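Local atomic coordinates of glyoxalase-related enzyme, AraC type (PDB entry 3BT3), a protein that is of unknown function but belongs to the glyoxalase-related VOC superfamily and, as an AraC-type protein, probably takes part in transcription regulation. Residues T29-K34 / E55-Y60; Q122-R127 / R140-I145. All blocks are in the same frame, centred on the assembly; numbering follows the deposited sequence.

Contact 1 (T29-K34 / E55-Y60) and contact 2 (Q122-R127 / R140-I145) lie on opposite sides of the chain's centre, their own centres about 33 Å apart and their nearest atoms about 15 Å apart, without touching. Each belongs to a different four-stranded mixed sheet, both with strand order 1-4-3-2, one from each of the two beta-alpha-beta-beta-beta modules characteristic of the VOC superfamily. Contact 1 sets the start of helix 32-41 against strand 58-64 of the first module; contact 2 pairs the two strands of the last hairpin in the second. Both meet the other subunit of the dimer, contact 1 through Y60 and contact 2 through R140.

Contact 1 (T29-K34 / E55-Y60); sequences TKDMDK and EGFGDY
The ring of F57 meets the carboxylate of D31 at its edge: D31 CG lies in the ring plane, D31 OD2 is 3.4 Å from F57 CD1, and the two planes stand 70° apart. D31, the N-cap residue of helix 32-41, has CG anti to its backbone N (chi1 -167°), which places the carboxylate carbon at the ring edge. Beyond this edge the segments are joined through water. One water donates to G58 O at 2.8 Å and accepts from M32 N, with a weak bond to K30 O. The second makes four clear hydrogen bonds: it donates to D31 OD2 (2.8 Å) and D33 OD2 (2.9 Å) and accepts from D33 N and G58 N. D33 OD2 also holds R52 in a salt bridge. M32 packs its buried side chain over the G58 backbone, SD 3.7 Å from G58 C, and reaches on to Y60 while touching I49 and L83 of the sheet. Y60 itself packs on F95 of the second subunit. No direct hydrogen bond joins the segments, so water carries the polar link between helix start and strand. The helix start would probably favour a charged carboxylate on D31, and R52 one on D33.

Contact 2 (Q122-R127 / R140-I145); sequences QPWGAR and RFFESI
This contact forms the open end of the beta hairpin of strands 126-132 and 138-144, where the turn Q122-G125 leads into the first strand. R127 and E143 form an antiparallel hydrogen-bonded pair, R127 N giving to E143 O at 2.7 Å and E143 N to R127 O at 2.8 Å. A126 and S144 follow as a non-hydrogen-bonded pair with CA atoms only 3.8 Å apart. Past it, I145 N donates to G125 O at 3.0 Å, and the CA of S144 makes a CA-H...O contact with the same oxygen, extending the pairing into the turn. W124 lays its six-membered ring edge-on to F142 in a T-shaped stack, planes at 76° and centroids 5.3 Å apart. W124 CH2 stands over one face of the F142 ring, offset toward the rim, 3.7 Å from F142 CG. F142 meets this edge with CG between its backbone N and carbonyl carbon (chi1 70°). Q122 CB lies over one face of the indole, toward its rim, while R140 NH2 lies at the indole edge, 3.9 Å from W124 CZ2; that guanidinium is salt-bridged to E128. On the other face of the sheet, a water accepts from R127 NH2 and gives a weak bond to E143 OE2. R127 has its salt bridge with D102, and E143 OE2 accepts from I101 N, which ties both side chains to the start of helix 101-110. Strand 138-144 runs between its hairpin partner and strand 92-99, whose M96 and I98 bond to the F142 backbone. F141 is buried under helix 101-110 against I101 and L104, whereas R140, on the W124 side, packs on F84 of the second subunit.

Contact 1 (T29-K34 / E55-Y60)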
ATOM      1  N   THR A  29       4.196   6.536 -11.401  1.00 24.03           N
ATOM      2  CA  THR A  29       3.773   7.590 -12.318  1.00 26.09           C
ATOM      3  C   THR A  29       4.866   8.065 -13.267  1.00 25.72           C
ATOM      4  O   THR A  29       6.035   8.144 -12.890  1.00 27.13           O
ATOM      5  CB  THR A  29       3.228   8.826 -11.539  1.00 25.59           C
ATOM      6  OG1 THR A  29       2.969   9.904 -12.448  1.00 25.16           O
ATOM      7  CG2 THR A  29       4.237   9.290 -10.514  1.00 27.70           C
ATOM      8  N   LYS A  30       4.465   8.393 -14.494  1.00 28.85           N
ATOM      9  CA  LYS A  30       5.383   8.898 -15.518  1.00 30.20           C
ATOM     10  C   LYS A  30       5.616  10.408 -15.377  1.00 28.26           C
ATOM     11  O   LYS A  30       6.584  10.936 -15.910  1.00 28.81           O
ATOM     12  CB  LYS A  30       4.850   8.594 -16.922  1.00 32.52           C
ATOM     13  CG  LYS A  30       4.798   7.115 -17.261  1.00 37.06           C
ATOM     14  CD  LYS A  30       6.168   6.450 -17.107  1.00 42.40           C
ATOM     15  CE  LYS A  30       7.191   7.004 -18.098  1.00 45.58           C
ATOM     16  NZ  LYS A  30       6.823   6.721 -19.522  1.00 48.33           N
ATOM     17  N   ASP A  31       4.720  11.094 -14.668  1.00 27.70           N
ATOM     18  CA  ASP A  31       4.845  12.533 -14.439  1.00 27.27           C
ATOM     19  C   ASP A  31       4.307  12.871 -13.041  1.00 25.99           C
ATOM     20  O   ASP A  31       3.140  13.217 -12.862  1.00 27.39           O
ATOM     21  CB  ASP A  31       4.097  13.321 -15.523  1.00 27.27           C
ATOM     22  CG  ASP A  31       4.462  14.813 -15.523  1.00 31.36           C
ATOM     23  OD1 ASP A  31       4.061  15.529 -16.470  1.00 34.86           O
ATOM     24  OD2 ASP A  31       5.149  15.273 -14.580  1.00 28.11           O
ATOM     25  N   MET A  32       5.196  12.776 -12.058  1.00 27.13           N
ATOM     26  CA  MET A  32       4.883  13.005 -10.647  1.00 26.01           C
ATOM     27  C   MET A  32       4.151  14.311 -10.318  1.00 26.52           C
ATOM     28  O   MET A  32       3.173  14.304  -9.566  1.00 27.97           O
ATOM     29  CB  MET A  32       6.177  12.895  -9.819  1.00 22.57           C
ATOM     30  CG  MET A  32       5.980  12.342  -8.412  1.00 20.13           C
ATOM     31  SD  MET A  32       7.517  11.652  -7.705  1.00 16.08           S
ATOM     32  CE  MET A  32       7.951  12.900  -6.831  1.00 12.58           C
ATOM     33  N   ASP A  33       4.622  15.428 -10.863  1.00 26.26           N
ATOM     34  CA  ASP A  33       3.984  16.712 -10.619  1.00 26.39           C
ATOM     35  C   ASP A  33       2.497  16.692 -10.948  1.00 28.21           C
ATOM     36  O   ASP A  33       1.675  17.145 -10.145  1.00 28.03           O
ATOM     37  CB  ASP A  33       4.676  17.796 -11.433  1.00 29.10           C
ATOM     38  CG  ASP A  33       5.958  18.270 -10.788  1.00 32.96           C
ATOM     39  OD1 ASP A  33       5.873  18.990  -9.769  1.00 33.81           O
ATOM     40  OD2 ASP A  33       7.047  17.915 -11.290  1.00 33.20           O
ATOM     41  N   LYS A  34       2.145  16.160 -12.118  1.00 27.98           N
ATOM     42  CA  LYS A  34       0.740  16.101 -12.515  1.00 29.18           C
ATOM     43  C   LYS A  34      -0.060  15.213 -11.553  1.00 27.92           C
ATOM     44  O   LYS A  34      -1.205  15.528 -11.221  1.00 26.92           O
ATOM     45  CB  LYS A  34       0.601  15.584 -13.959  1.00 31.36           C
ATOM     46  CG  LYS A  34      -0.853  15.439 -14.425  1.00 32.62           C
ATOM     47  CD  LYS A  34      -0.971  15.163 -15.923  1.00 37.30           C
ATOM     48  CE  LYS A  34      -0.633  13.721 -16.272  1.00 40.34           C
ATOM     49  NZ  LYS A  34      -1.648  12.753 -15.749  1.00 40.81           N
ATOM     50  N   GLU A  55      15.934  15.805 -16.170  1.00 50.26           N
ATOM     51  CA  GLU A  55      14.993  16.526 -17.012  1.00 49.31           C
ATOM     52  C   GLU A  55      13.928  17.297 -16.224  1.00 48.07           C
ATOM     53  O   GLU A  55      13.047  17.923 -16.810  1.00 48.28           O
ATOM     54  CB  GLU A  55      14.362  15.546 -18.004  1.00 51.73           C
ATOM     55  CG  GLU A  55      15.398  14.962 -18.968  1.00 56.20           C
ATOM     56  CD  GLU A  55      14.854  13.868 -19.876  1.00 60.49           C
ATOM     57  OE1 GLU A  55      13.827  14.104 -20.553  1.00 61.32           O
ATOM     58  OE2 GLU A  55      15.465  12.771 -19.924  1.00 61.58           O
ATOM     59  N   GLY A  56      14.017  17.256 -14.897  1.00 46.29           N
ATOM     60  CA  GLY A  56      13.073  17.986 -14.063  1.00 44.31           C
ATOM     61  C   GLY A  56      11.885  17.229 -13.487  1.00 42.89           C
ATOM     62  O   GLY A  56      11.106  17.786 -12.715  1.00 43.02           O
ATOM     63  N   PHE A  57      11.738  15.962 -13.850  1.00 39.55           N
ATOM     64  CA  PHE A  57      10.625  15.156 -13.363  1.00 37.72           C
ATOM     65  C   PHE A  57      10.928  14.476 -12.030  1.00 35.91           C
ATOM     66  O   PHE A  57      12.077  14.179 -11.717  1.00 34.78           O
ATOM     67  CB  PHE A  57      10.263  14.124 -14.424  1.00 36.48           C
ATOM     68  CG  PHE A  57       9.670  14.728 -15.659  1.00 38.65           C
ATOM     69  CD1 PHE A  57       8.295  14.914 -15.764  1.00 38.12           C
ATOM     70  CD2 PHE A  57      10.489  15.173 -16.694  1.00 39.44           C
ATOM     71  CE1 PHE A  57       7.743  15.535 -16.880  1.00 40.35           C
ATOM     72  CE2 PHE A  57       9.944  15.800 -17.817  1.00 40.80           C
ATOM     73  CZ  PHE A  57       8.570  15.981 -17.909  1.00 38.96           C
ATOM     74  N   GLY A  58       9.890  14.232 -11.244  1.00 33.63           N
ATOM     75  CA  GLY A  58      10.090  13.593  -9.958  1.00 32.18           C
ATOM     76  C   GLY A  58      10.413  12.114 -10.030  1.00 31.33           C
ATOM     77  O   GLY A  58       9.771  11.379 -10.769  1.00 31.75           O
ATOM     78  N   ASP A  59      11.422  11.683  -9.273  1.00 31.36           N
ATOM     79  CA  ASP A  59      11.806  10.271  -9.216  1.00 32.26           C
ATOM     80  C   ASP A  59      11.157   9.678  -7.977  1.00 30.84           C
ATOM     81  O   ASP A  59      10.749   8.522  -7.965  1.00 32.30           O
ATOM     82  CB  ASP A  59      13.323  10.095  -9.069  1.00 35.99           C
ATOM     83  CG  ASP A  59      14.075  10.329 -10.357  1.00 41.25           C
ATOM     84  OD1 ASP A  59      13.624   9.823 -11.411  1.00 42.78           O
ATOM     85  OD2 ASP A  59      15.129  11.004 -10.307  1.00 43.82           O
ATOM     86  N   TYR A  60      11.083  10.485  -6.927  1.00 28.67           N
ATOM     87  CA  TYR A  60      10.502  10.039  -5.679  1.00 27.06           C
ATOM     88  C   TYR A  60       9.744  11.151  -4.983  1.00 26.23           C
ATOM     89  O   TYR A  60      10.159  12.315  -5.004  1.00 27.31           O
ATOM     90  CB  TYR A  60      11.579   9.518  -4.722  1.00 26.57           C
ATOM     91  CG  TYR A  60      10.979   9.059  -3.422  1.00 26.88           C
ATOM     92  CD1 TYR A  60      10.191   7.909  -3.371  1.00 28.05           C
ATOM     93  CD2 TYR A  60      11.119   9.815  -2.261  1.00 28.67           C
ATOM     94  CE1 TYR A  60       9.549   7.531  -2.202  1.00 29.92           C
ATOM     95  CE2 TYR A  60      10.482   9.445  -1.082  1.00 29.85           C
ATOM     96  CZ  TYR A  60       9.699   8.300  -1.062  1.00 31.58           C
ATOM     97  OH  TYR A  60       9.068   7.916   0.091  1.00 31.08           O
TER
HETATM   98  O   HOH W   1       8.091  11.520 -12.982  1.00 35.76           O
HETATM   99  O   HOH W   2       7.138  15.288 -12.600  1.00 40.73           O

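Contact 2 (Q122-R127 / R140-I145)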
ATOM      1  N   GLN A 122     -21.732  -2.827  -0.481  1.00 38.84           N
ATOM      2  CA  GLN A 122     -21.056  -4.103  -0.689  1.00 39.69           C
ATOM      3  C   GLN A 122     -21.645  -5.193   0.206  1.00 39.91           C
ATOM      4  O   GLN A 122     -22.069  -4.930   1.331  1.00 38.62           O
ATOM      5  CB  GLN A 122     -19.561  -3.969  -0.392  1.00 39.35           C
ATOM      6  CG  GLN A 122     -18.767  -3.205  -1.433  1.00 41.51           C
ATOM      7  CD  GLN A 122     -18.621  -3.964  -2.739  1.00 43.40           C
ATOM      8  OE1 GLN A 122     -17.852  -3.570  -3.614  1.00 44.59           O
ATOM      9  NE2 GLN A 122     -19.360  -5.053  -2.879  1.00 40.85           N
ATOM     10  N   PRO A 123     -21.657  -6.444  -0.281  1.00 41.20           N
ATOM     11  CA  PRO A 123     -22.206  -7.547   0.513  1.00 40.42           C
ATOM     12  C   PRO A 123     -21.508  -7.664   1.851  1.00 39.77           C
ATOM     13  O   PRO A 123     -22.127  -8.049   2.837  1.00 40.22           O
ATOM     14  CB  PRO A 123     -21.950  -8.768  -0.357  1.00 41.30           C
ATOM     15  CG  PRO A 123     -21.911  -8.201  -1.750  1.00 43.35           C
ATOM     16  CD  PRO A 123     -21.136  -6.932  -1.568  1.00 40.30           C
ATOM     17  N   TRP A 124     -20.221  -7.319   1.890  1.00 38.96           N
ATOM     18  CA  TRP A 124     -19.467  -7.431   3.134  1.00 37.15           C
ATOM     19  C   TRP A 124     -19.682  -6.358   4.183  1.00 37.22           C
ATOM     20  O   TRP A 124     -18.882  -6.239   5.107  1.00 39.39           O
ATOM     21  CB  TRP A 124     -17.963  -7.580   2.861  1.00 36.29           C
ATOM     22  CG  TRP A 124     -17.410  -6.731   1.750  1.00 34.45           C
ATOM     23  CD1 TRP A 124     -17.473  -6.992   0.407  1.00 32.26           C
ATOM     24  CD2 TRP A 124     -16.698  -5.497   1.886  1.00 30.58           C
ATOM     25  NE1 TRP A 124     -16.840  -5.997  -0.297  1.00 32.44           N
ATOM     26  CE2 TRP A 124     -16.353  -5.067   0.584  1.00 31.33           C
ATOM     27  CE3 TRP A 124     -16.314  -4.713   2.984  1.00 32.32           C
ATOM     28  CZ2 TRP A 124     -15.645  -3.877   0.343  1.00 31.00           C
ATOM     29  CZ3 TRP A 124     -15.605  -3.523   2.747  1.00 32.11           C
ATOM     30  CH2 TRP A 124     -15.279  -3.123   1.434  1.00 31.34           C
ATOM     31  N   GLY A 125     -20.746  -5.575   4.048  1.00 36.30           N
ATOM     32  CA  GLY A 125     -21.040  -4.571   5.058  1.00 36.30           C
ATOM     33  C   GLY A 125     -20.466  -3.166   4.958  1.00 37.80           C
ATOM     34  O   GLY A 125     -20.186  -2.535   5.988  1.00 38.80           O
ATOM     35  N   ALA A 126     -20.296  -2.654   3.744  1.00 35.25           N
ATOM     36  CA  ALA A 126     -19.772  -1.303   3.592  1.00 33.57           C
ATOM     37  C   ALA A 126     -20.232  -0.620   2.314  1.00 33.10           C
ATOM     38  O   ALA A 126     -20.582  -1.266   1.322  1.00 32.09           O
ATOM     39  CB  ALA A 126     -18.247  -1.324   3.641  1.00 31.59           C
ATOM     40  N   ARG A 127     -20.244   0.704   2.345  1.00 32.83           N
ATOM     41  CA  ARG A 127     -20.612   1.450   1.161  1.00 32.19           C
ATOM     42  C   ARG A 127     -19.286   1.807   0.500  1.00 32.86           C
ATOM     43  O   ARG A 127     -18.308   2.122   1.176  1.00 31.06           O
ATOM     44  CB  ARG A 127     -21.411   2.703   1.526  1.00 30.72           C
ATOM     45  CG  ARG A 127     -22.821   2.394   2.019  1.00 32.02           C
ATOM     46  CD  ARG A 127     -23.769   3.540   1.720  1.00 31.13           C
ATOM     47  NE  ARG A 127     -23.400   4.733   2.460  1.00 29.48           N
ATOM     48  CZ  ARG A 127     -23.692   5.972   2.083  1.00 30.90           C
ATOM     49  NH1 ARG A 127     -24.364   6.200   0.960  1.00 28.34           N
ATOM     50  NH2 ARG A 127     -23.293   6.989   2.834  1.00 31.99           N
ATOM     51  N   ARG A 140     -10.055   2.482  -4.494  1.00 24.18           N
ATOM     52  CA  ARG A 140     -11.304   2.069  -3.868  1.00 24.08           C
ATOM     53  C   ARG A 140     -11.448   2.703  -2.490  1.00 25.17           C
ATOM     54  O   ARG A 140     -10.529   2.681  -1.676  1.00 25.92           O
ATOM     55  CB  ARG A 140     -11.361   0.545  -3.761  1.00 22.70           C
ATOM     56  CG  ARG A 140     -11.398  -0.159  -5.118  1.00 24.37           C
ATOM     57  CD  ARG A 140     -11.435  -1.673  -4.984  1.00 19.49           C
ATOM     58  NE  ARG A 140     -12.570  -2.111  -4.182  1.00 25.21           N
ATOM     59  CZ  ARG A 140     -12.780  -3.368  -3.801  1.00 27.61           C
ATOM     60  NH1 ARG A 140     -11.932  -4.325  -4.149  1.00 29.19           N
ATOM     61  NH2 ARG A 140     -13.839  -3.672  -3.065  1.00 28.45           N
ATOM     62  N   PHE A 141     -12.608   3.291  -2.243  1.00 26.04           N
ATOM     63  CA  PHE A 141     -12.884   3.926  -0.963  1.00 28.04           C
ATOM     64  C   PHE A 141     -14.102   3.239  -0.357  1.00 29.70           C
ATOM     65  O   PHE A 141     -15.083   2.969  -1.056  1.00 30.43           O
ATOM     66  CB  PHE A 141     -13.169   5.415  -1.169  1.00 28.34           C
ATOM     67  CG  PHE A 141     -11.966   6.207  -1.616  1.00 29.45           C
ATOM     68  CD1 PHE A 141     -11.069   6.724  -0.684  1.00 30.19           C
ATOM     69  CD2 PHE A 141     -11.724   6.429  -2.967  1.00 29.70           C
ATOM     70  CE1 PHE A 141      -9.950   7.452  -1.091  1.00 30.53           C
ATOM     71  CE2 PHE A 141     -10.607   7.155  -3.385  1.00 30.77           C
ATOM     72  CZ  PHE A 141      -9.721   7.668  -2.449  1.00 30.71           C
ATOM     73  N   PHE A 142     -14.048   2.927   0.931  1.00 29.40           N
ATOM     74  CA  PHE A 142     -15.195   2.287   1.548  1.00 31.75           C
ATOM     75  C   PHE A 142     -15.409   2.757   2.966  1.00 34.11           C
ATOM     76  O   PHE A 142     -14.483   3.233   3.624  1.00 35.98           O
ATOM     77  CB  PHE A 142     -15.058   0.752   1.505  1.00 31.30           C
ATOM     78  CG  PHE A 142     -13.993   0.202   2.415  1.00 29.93           C
ATOM     79  CD1 PHE A 142     -14.270  -0.064   3.752  1.00 28.85           C
ATOM     80  CD2 PHE A 142     -12.705  -0.024   1.938  1.00 29.52           C
ATOM     81  CE1 PHE A 142     -13.274  -0.546   4.604  1.00 29.81           C
ATOM     82  CE2 PHE A 142     -11.705  -0.504   2.778  1.00 29.66           C
ATOM     83  CZ  PHE A 142     -11.991  -0.765   4.116  1.00 28.30           C
ATOM     84  N   GLU A 143     -16.654   2.643   3.414  1.00 36.57           N
ATOM     85  CA  GLU A 143     -17.043   3.017   4.767  1.00 38.85           C
ATOM     86  C   GLU A 143     -18.031   1.955   5.229  1.00 40.01           C
ATOM     87  O   GLU A 143     -19.048   1.701   4.567  1.00 36.08           O
ATOM     88  CB  GLU A 143     -17.705   4.394   4.785  1.00 39.74           C
ATOM     89  CG  GLU A 143     -18.002   4.900   6.183  1.00 42.17           C
ATOM     90  CD  GLU A 143     -18.542   6.321   6.204  1.00 45.81           C
ATOM     91  OE1 GLU A 143     -18.618   6.902   7.307  1.00 47.03           O
ATOM     92  OE2 GLU A 143     -18.896   6.859   5.131  1.00 44.21           O
ATOM     93  N   SER A 144     -17.722   1.318   6.350  1.00 41.86           N
ATOM     94  CA  SER A 144     -18.584   0.272   6.873  1.00 47.44           C
ATOM     95  C   SER A 144     -19.906   0.837   7.394  1.00 49.17           C
ATOM     96  O   SER A 144     -19.980   1.998   7.804  1.00 48.35           O
ATOM     97  CB  SER A 144     -17.858  -0.487   7.979  1.00 49.42           C
ATOM     98  OG  SER A 144     -17.315   0.414   8.921  1.00 53.45           O
ATOM     99  N   ILE A 145     -20.951   0.016   7.364  1.00 51.05           N
ATOM    100  CA  ILE A 145     -22.261   0.443   7.834  1.00 53.18           C
ATOM    101  C   ILE A 145     -22.472   0.001   9.281  1.00 53.04           C
ATOM    102  O   ILE A 145     -22.798   0.867  10.123  1.00 53.24           O
ATOM    103  CB  ILE A 145     -23.396  -0.158   6.982  1.00 54.48           C
ATOM    104  CG1 ILE A 145     -22.967  -0.267   5.522  1.00 54.76           C
ATOM    105  CG2 ILE A 145     -24.631   0.730   7.085  1.00 55.21           C
ATOM    106  CD1 ILE A 145     -23.982  -0.982   4.651  1.00 54.89           C
TER
HETATM  107  O   HOH W   3     -21.619   5.767   5.247  1.00 35.56           O